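Local coordinates for protein membrane-bound lytic murein transglycosylase (PDB 2PNW) that probably cleaves the glycan strands of peptidoglycan as a lytic murein transglycosylase of the MltA family, at residues 305-310 and 335-340; 285-290 and 300-305; 273-276 and 280-283. One frame throughout, in Å; residues are numbered along the deposited sequence.

Interaction 1: 305-310 and 335-340; sequences PTLTHL and GDIFTG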
# COMPACT_ATOMS: atom_id res chain seq x y z
N PRO A 305 5.94 12.57 15.95
CA PRO A 305 5.50 12.97 17.29
C PRO A 305 4.12 13.66 17.33
O PRO A 305 3.43 13.53 18.33
CB PRO A 305 6.63 13.90 17.77
CG PRO A 305 7.23 14.44 16.54
CD PRO A 305 7.16 13.30 15.54
N THR A 306 3.72 14.33 16.26
CA THR A 306 2.36 14.91 16.20
C THR A 306 1.25 13.85 15.99
O THR A 306 0.06 14.15 16.12
CB THR A 306 2.21 16.02 15.12
OG1 THR A 306 2.41 15.47 13.80
CG2 THR A 306 3.19 17.16 15.35
N LEU A 307 1.66 12.62 15.67
CA LEU A 307 0.70 11.54 15.45
C LEU A 307 0.52 10.74 16.73
O LEU A 307 1.41 9.97 17.13
CB LEU A 307 1.18 10.63 14.32
CG LEU A 307 0.37 9.38 13.95
CD1 LEU A 307 -1.05 9.73 13.51
CD2 LEU A 307 1.13 8.64 12.83
N THR A 308 -0.63 10.93 17.38
CA THR A 308 -0.86 10.41 18.72
C THR A 308 -1.99 9.40 18.81
O THR A 308 -2.04 8.63 19.76
CB THR A 308 -1.12 11.55 19.73
OG1 THR A 308 -2.24 12.33 19.29
CG2 THR A 308 0.10 12.46 19.81
N HIS A 309 -2.89 9.39 17.82
CA HIS A 309 -4.10 8.58 17.93
C HIS A 309 -3.92 7.11 17.57
O HIS A 309 -4.87 6.33 17.69
CB HIS A 309 -5.29 9.23 17.19
CG HIS A 309 -5.23 9.12 15.70
ND1 HIS A 309 -4.51 10.00 14.92
CD2 HIS A 309 -5.84 8.27 14.85
CE1 HIS A 309 -4.66 9.68 13.65
NE2 HIS A 309 -5.47 8.64 13.57
N LEU A 310 -2.71 6.72 17.17
CA LEU A 310 -2.38 5.30 16.99
C LEU A 310 -1.63 4.73 18.20
O LEU A 310 -1.25 3.56 18.21
CB LEU A 310 -1.57 5.06 15.70
CG LEU A 310 -2.09 5.68 14.41
CD1 LEU A 310 -1.21 5.31 13.22
CD2 LEU A 310 -3.54 5.25 14.16
N GLY A 335 5.62 7.72 3.43
CA GLY A 335 5.10 6.40 3.80
C GLY A 335 3.62 6.35 4.07
O GLY A 335 2.98 7.36 4.39
N ASP A 336 3.05 5.15 3.94
CA ASP A 336 1.65 4.94 4.24
C ASP A 336 1.63 3.84 5.30
O ASP A 336 2.05 2.70 5.02
CB ASP A 336 0.94 4.45 3.00
CG ASP A 336 -0.42 5.11 2.78
OD1 ASP A 336 -0.84 5.95 3.58
OD2 ASP A 336 -1.06 4.77 1.78
N ILE A 337 1.14 4.17 6.48
CA ILE A 337 1.09 3.25 7.63
C ILE A 337 -0.15 2.37 7.53
O ILE A 337 -1.27 2.88 7.43
CB ILE A 337 1.03 4.03 8.98
CG1 ILE A 337 2.30 4.85 9.21
CG2 ILE A 337 0.73 3.09 10.16
CD1 ILE A 337 2.10 6.02 10.18
N PHE A 338 0.05 1.05 7.55
CA PHE A 338 -1.06 0.11 7.55
C PHE A 338 -1.68 -0.00 8.94
O PHE A 338 -1.03 -0.46 9.87
CB PHE A 338 -0.62 -1.29 7.08
CG PHE A 338 -1.76 -2.30 7.03
CD1 PHE A 338 -2.81 -2.12 6.12
CD2 PHE A 338 -1.77 -3.42 7.86
CE1 PHE A 338 -3.88 -3.05 6.05
CE2 PHE A 338 -2.83 -4.36 7.82
CZ PHE A 338 -3.90 -4.16 6.91
N THR A 339 -2.95 0.41 9.09
CA THR A 339 -3.56 0.41 10.43
C THR A 339 -4.31 -0.87 10.77
O THR A 339 -4.66 -1.08 11.94
CB THR A 339 -4.52 1.61 10.65
OG1 THR A 339 -5.57 1.53 9.71
CG2 THR A 339 -3.80 2.94 10.52
N GLY A 340 -4.58 -1.71 9.78
CA GLY A 340 -5.31 -2.95 10.04
C GLY A 340 -6.52 -3.10 9.13
O GLY A 340 -6.58 -2.47 8.07
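L307 and L310 close over I337 and T339 in the 3D domain, a region of the double-psi beta-barrel clan; the two leucines belong to the loop between strands 299-304 and 316-324, and their partners lie on strand 334-341. The loop comes no nearer than 8.3 Å between the CA atoms of L310 and T339, leaving the contact to side chains alone. I337 works with both of its branches. Its longer arm runs out to meet L307 tip to tip, CD1 of I337 standing 3.9 Å from CD2 of L307. With CG anti to the backbone N (chi1 177°), L307 is stretched away from its own chain toward that meeting point. The shorter branch of I337, CG2, is also anti to the backbone N, and it takes the other leucine at 4.2 Å from CD1 of L310. The fork of L310 divides its work: CD1 goes to I337, while CD2 approaches the methyl CG2 of T339 at 4.3 Å. T339 shows this leucine its carbon branch; its hydroxyl OG1 is hydrogen-bonded to the backbone O of A345, in helix 343-350, with a weak bond to O of F101. F316 of strand 316-324 touches L307, L310 and I337 alike and joins the cluster. The loop has its own polar ties, from T306 OG1 to N354 ND2 and from H309 NE2 to L348 O. Across the contact itself everything is methyl against methyl at van der Waals distances, so it gains from burying hydrocarbon and sets little direction; the direction of the loop probably comes more from its polar ties, which include backbone hydrogen bonding of L307 with F316, while the methyls cover the side of the strand that carries I337 and T339.

Interaction 2: 285-290 and 300-305; sequences RALAVD and FFIHAP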
# COMPACT_ATOMS: atom_id res chain seq x y z
N ARG A 285 2.43 -2.24 11.76
CA ARG A 285 3.86 -2.52 11.59
C ARG A 285 4.32 -2.60 10.13
O ARG A 285 5.51 -2.77 9.88
CB ARG A 285 4.25 -3.82 12.32
CG ARG A 285 4.13 -3.74 13.85
CD ARG A 285 5.32 -3.00 14.43
NE ARG A 285 5.07 -2.64 15.83
CZ ARG A 285 5.99 -2.14 16.65
NH1 ARG A 285 7.23 -1.95 16.23
NH2 ARG A 285 5.64 -1.83 17.91
N ALA A 286 3.38 -2.54 9.18
CA ALA A 286 3.71 -2.53 7.77
C ALA A 286 3.61 -1.13 7.18
O ALA A 286 2.60 -0.43 7.38
CB ALA A 286 2.79 -3.48 7.00
N LEU A 287 4.63 -0.74 6.42
CA LEU A 287 4.68 0.58 5.82
C LEU A 287 4.73 0.42 4.31
O LEU A 287 5.45 -0.44 3.81
CB LEU A 287 5.95 1.28 6.27
CG LEU A 287 6.21 2.74 5.87
CD1 LEU A 287 5.27 3.70 6.62
CD2 LEU A 287 7.66 3.09 6.16
N ALA A 288 3.99 1.26 3.59
CA ALA A 288 4.09 1.31 2.13
C ALA A 288 5.07 2.42 1.82
O ALA A 288 5.09 3.45 2.51
CB ALA A 288 2.74 1.57 1.48
N VAL A 289 5.93 2.17 0.84
CA VAL A 289 7.04 3.09 0.52
C VAL A 289 7.09 3.30 -0.98
O VAL A 289 6.38 2.63 -1.74
CB VAL A 289 8.39 2.49 1.01
CG1 VAL A 289 8.37 2.29 2.53
CG2 VAL A 289 8.69 1.15 0.27
N ASP A 290 7.95 4.22 -1.42
CA ASP A 290 8.16 4.49 -2.83
C ASP A 290 8.89 3.31 -3.47
O ASP A 290 10.04 3.04 -3.10
CB ASP A 290 8.99 5.78 -2.99
CG ASP A 290 9.12 6.24 -4.44
OD1 ASP A 290 9.23 5.39 -5.34
OD2 ASP A 290 9.13 7.48 -4.67
N PHE A 300 12.19 0.16 8.76
CA PHE A 300 12.20 1.61 8.86
C PHE A 300 11.71 1.98 10.24
O PHE A 300 10.63 1.51 10.64
CB PHE A 300 11.23 2.26 7.84
CG PHE A 300 11.73 2.25 6.41
CD1 PHE A 300 12.17 3.44 5.81
CD2 PHE A 300 11.72 1.09 5.65
CE1 PHE A 300 12.61 3.45 4.48
CE2 PHE A 300 12.20 1.07 4.32
CZ PHE A 300 12.62 2.26 3.73
N PHE A 301 12.46 2.81 10.96
CA PHE A 301 11.96 3.39 12.22
C PHE A 301 11.32 4.74 11.91
O PHE A 301 11.97 5.62 11.32
CB PHE A 301 13.07 3.53 13.26
CG PHE A 301 12.55 3.91 14.64
CD1 PHE A 301 12.08 2.95 15.52
CD2 PHE A 301 12.54 5.25 15.04
CE1 PHE A 301 11.57 3.30 16.78
CE2 PHE A 301 12.04 5.61 16.29
CZ PHE A 301 11.57 4.64 17.16
N ILE A 302 10.04 4.89 12.27
CA ILE A 302 9.28 6.07 11.90
C ILE A 302 8.94 6.83 13.17
O ILE A 302 8.38 6.25 14.10
CB ILE A 302 7.98 5.70 11.12
CG1 ILE A 302 8.31 4.85 9.87
CG2 ILE A 302 7.15 6.95 10.79
CD1 ILE A 302 9.24 5.54 8.90
N HIS A 303 9.32 8.10 13.21
CA HIS A 303 9.05 8.96 14.36
C HIS A 303 8.15 10.12 13.93
O HIS A 303 8.59 10.99 13.17
CB HIS A 303 10.36 9.49 14.96
CG HIS A 303 10.16 10.39 16.15
ND1 HIS A 303 10.82 11.59 16.29
CD2 HIS A 303 9.36 10.27 17.23
CE1 HIS A 303 10.44 12.17 17.41
NE2 HIS A 303 9.56 11.39 18.01
N ALA A 304 6.90 10.11 14.40
CA ALA A 304 5.91 11.11 14.01
C ALA A 304 5.26 11.64 15.27
O ALA A 304 4.17 11.19 15.64
CB ALA A 304 4.86 10.52 13.04
N PRO A 305 5.94 12.57 15.95
CA PRO A 305 5.50 12.97 17.29
C PRO A 305 4.12 13.66 17.33
O PRO A 305 3.43 13.53 18.33
CB PRO A 305 6.63 13.90 17.77
CG PRO A 305 7.23 14.44 16.54
CD PRO A 305 7.16 13.30 15.54
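The ring of F300 has CG1 of V289 over one face, 4.4 Å from CE2, and takes the edge-to-face company of the H294 ring from outside the two segments. CD2 of L287 reaches the same residue obliquely, nearer the root of the ring than its far end: it lies 4.0 Å from CB of F300 and 4.2 Å from CG. The side chains of L287 and F300 cross at about a right angle. That one methyl of L287 has a second neighbour, meeting I302 tip to tip with 4.0 Å to its CD1, so it rests against two residues of strand 299-304 at once. Its reach comes from an extended first torsion, CG opposite the backbone N at chi1 -175°. I302 answers with CG1 beside its own N (chi1 -56°), and the second torsion, -59°, then turns CD1 to the leucine. All four touching residues are buried. The two strands are not neighbours: each pairs with strand 316-324, 286-288 running parallel to it and 299-304 antiparallel. The pairings continue through strands 353-363, 96-109 and 334-341 back to 286-288 and close a ring of six, as a double-psi beta-barrel has. The contact spans its interior, where A322 touches both V289 and F300, F358 of strand 353-363 touches L287 and I302, and I337 of strand 334-341 also packs on L287.

Interaction 3: 273-276 and 280-283; sequences PIAA and PLVA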
# COMPACT_ATOMS: atom_id res chain seq x y z
N PRO A 273 -3.84 -8.33 4.58
CA PRO A 273 -3.91 -8.73 3.19
C PRO A 273 -2.50 -8.90 2.59
O PRO A 273 -1.53 -8.32 3.11
CB PRO A 273 -4.58 -7.52 2.53
CG PRO A 273 -4.17 -6.36 3.38
CD PRO A 273 -4.16 -6.90 4.77
N ILE A 274 -2.40 -9.69 1.52
CA ILE A 274 -1.12 -9.82 0.79
C ILE A 274 -1.01 -8.52 -0.00
O ILE A 274 -2.03 -8.04 -0.53
CB ILE A 274 -1.19 -11.02 -0.22
CG1 ILE A 274 -1.51 -12.34 0.50
CG2 ILE A 274 0.08 -11.10 -1.09
CD1 ILE A 274 -0.60 -12.65 1.65
N ALA A 275 0.18 -7.95 -0.09
CA ALA A 275 0.37 -6.73 -0.87
C ALA A 275 1.63 -6.82 -1.75
O ALA A 275 1.99 -7.92 -2.21
CB ALA A 275 0.38 -5.49 0.02
N ALA A 276 2.27 -5.69 -2.01
CA ALA A 276 3.26 -5.65 -3.09
C ALA A 276 4.53 -6.46 -2.78
O ALA A 276 5.21 -6.93 -3.70
CB ALA A 276 3.62 -4.18 -3.47
N PRO A 280 1.71 -11.21 3.91
CA PRO A 280 0.61 -10.53 4.63
C PRO A 280 1.10 -9.29 5.35
O PRO A 280 2.19 -9.30 5.95
CB PRO A 280 0.15 -11.57 5.65
CG PRO A 280 0.68 -12.91 5.12
CD PRO A 280 1.94 -12.60 4.39
N LEU A 281 0.31 -8.23 5.29
CA LEU A 281 0.62 -7.03 6.07
C LEU A 281 0.35 -7.26 7.55
O LEU A 281 -0.42 -8.13 7.92
CB LEU A 281 -0.22 -5.85 5.56
CG LEU A 281 0.01 -5.50 4.08
CD1 LEU A 281 -0.66 -4.16 3.77
CD2 LEU A 281 1.47 -5.46 3.69
N VAL A 282 0.98 -6.46 8.39
CA VAL A 282 0.81 -6.61 9.85
C VAL A 282 0.31 -5.26 10.35
O VAL A 282 1.00 -4.24 10.17
CB VAL A 282 2.16 -6.89 10.54
CG1 VAL A 282 1.97 -6.98 12.07
CG2 VAL A 282 2.80 -8.19 9.97
N ALA A 283 -0.88 -5.25 10.95
CA ALA A 283 -1.47 -4.01 11.45
C ALA A 283 -0.50 -3.24 12.32
O ALA A 283 0.07 -3.81 13.27
CB ALA A 283 -2.77 -4.31 12.23
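L281 leans its side chain over P273 and A275, and each carbon along it finds something. CB sits 3.7 Å from the carbonyl O of P273 and also faces CD of that proline ring; the side chains of P273 and L281 cross at about a right angle. CG, placed beside the backbone N by a chi1 of -60°, comes closer to the same oxygen, at 3.4 Å. At the fork, CD2 rests 3.8 Å from CB of A275, while CD1 bridges from that methyl to CG of P273, 4.2 Å away. The backbone of L281 makes the polar link: its N donates to O of P273 at 2.9 Å, the angle at hydrogen being 157° and the donor tilted 32° from the carbonyl plane. CA of P280 adds a CH contact to this oxygen at 3.4 Å. I274 and P280, joined in a single beta bridge, lay their side chains alongside each other, pointing the same way, and CD1 of I274 lies 3.7 Å from CG of P280. F338 of strand 334-341 packs on both P273 and L281. The oxygen of P273 thus has one hydrogen bond, with carbons of L281 and P280 close beside it. P280 has no N-H to give, so the one backbone hydrogen bond across the contact comes from L281, and apolar packing accompanies it where the chain turns back on itself.

Overall arrangement
Strand 334-341 ties the three together. Interactions 1 and 2 have centres about 8 Å apart and share P305, where strand 299-304 gives way to the loop; probable backbone hydrogen bonds join their strands, D336 O to A288 N at 2.8 Å and F338 N to A286 O at 2.9 Å. CD1 of L287 also packs 3.9 Å from CA of G335. F338, further along the strand, serves interaction 3 instead, its CZ lying 3.5 Å from CD of P273, although the centres of interactions 1 and 3 are about 16 Å apart. Interactions 2 and 3 barely meet, through A286 CB and L281 CD2 at 4.1 Å. This is consistent with the 273-283 loop packing against the outside of the barrel.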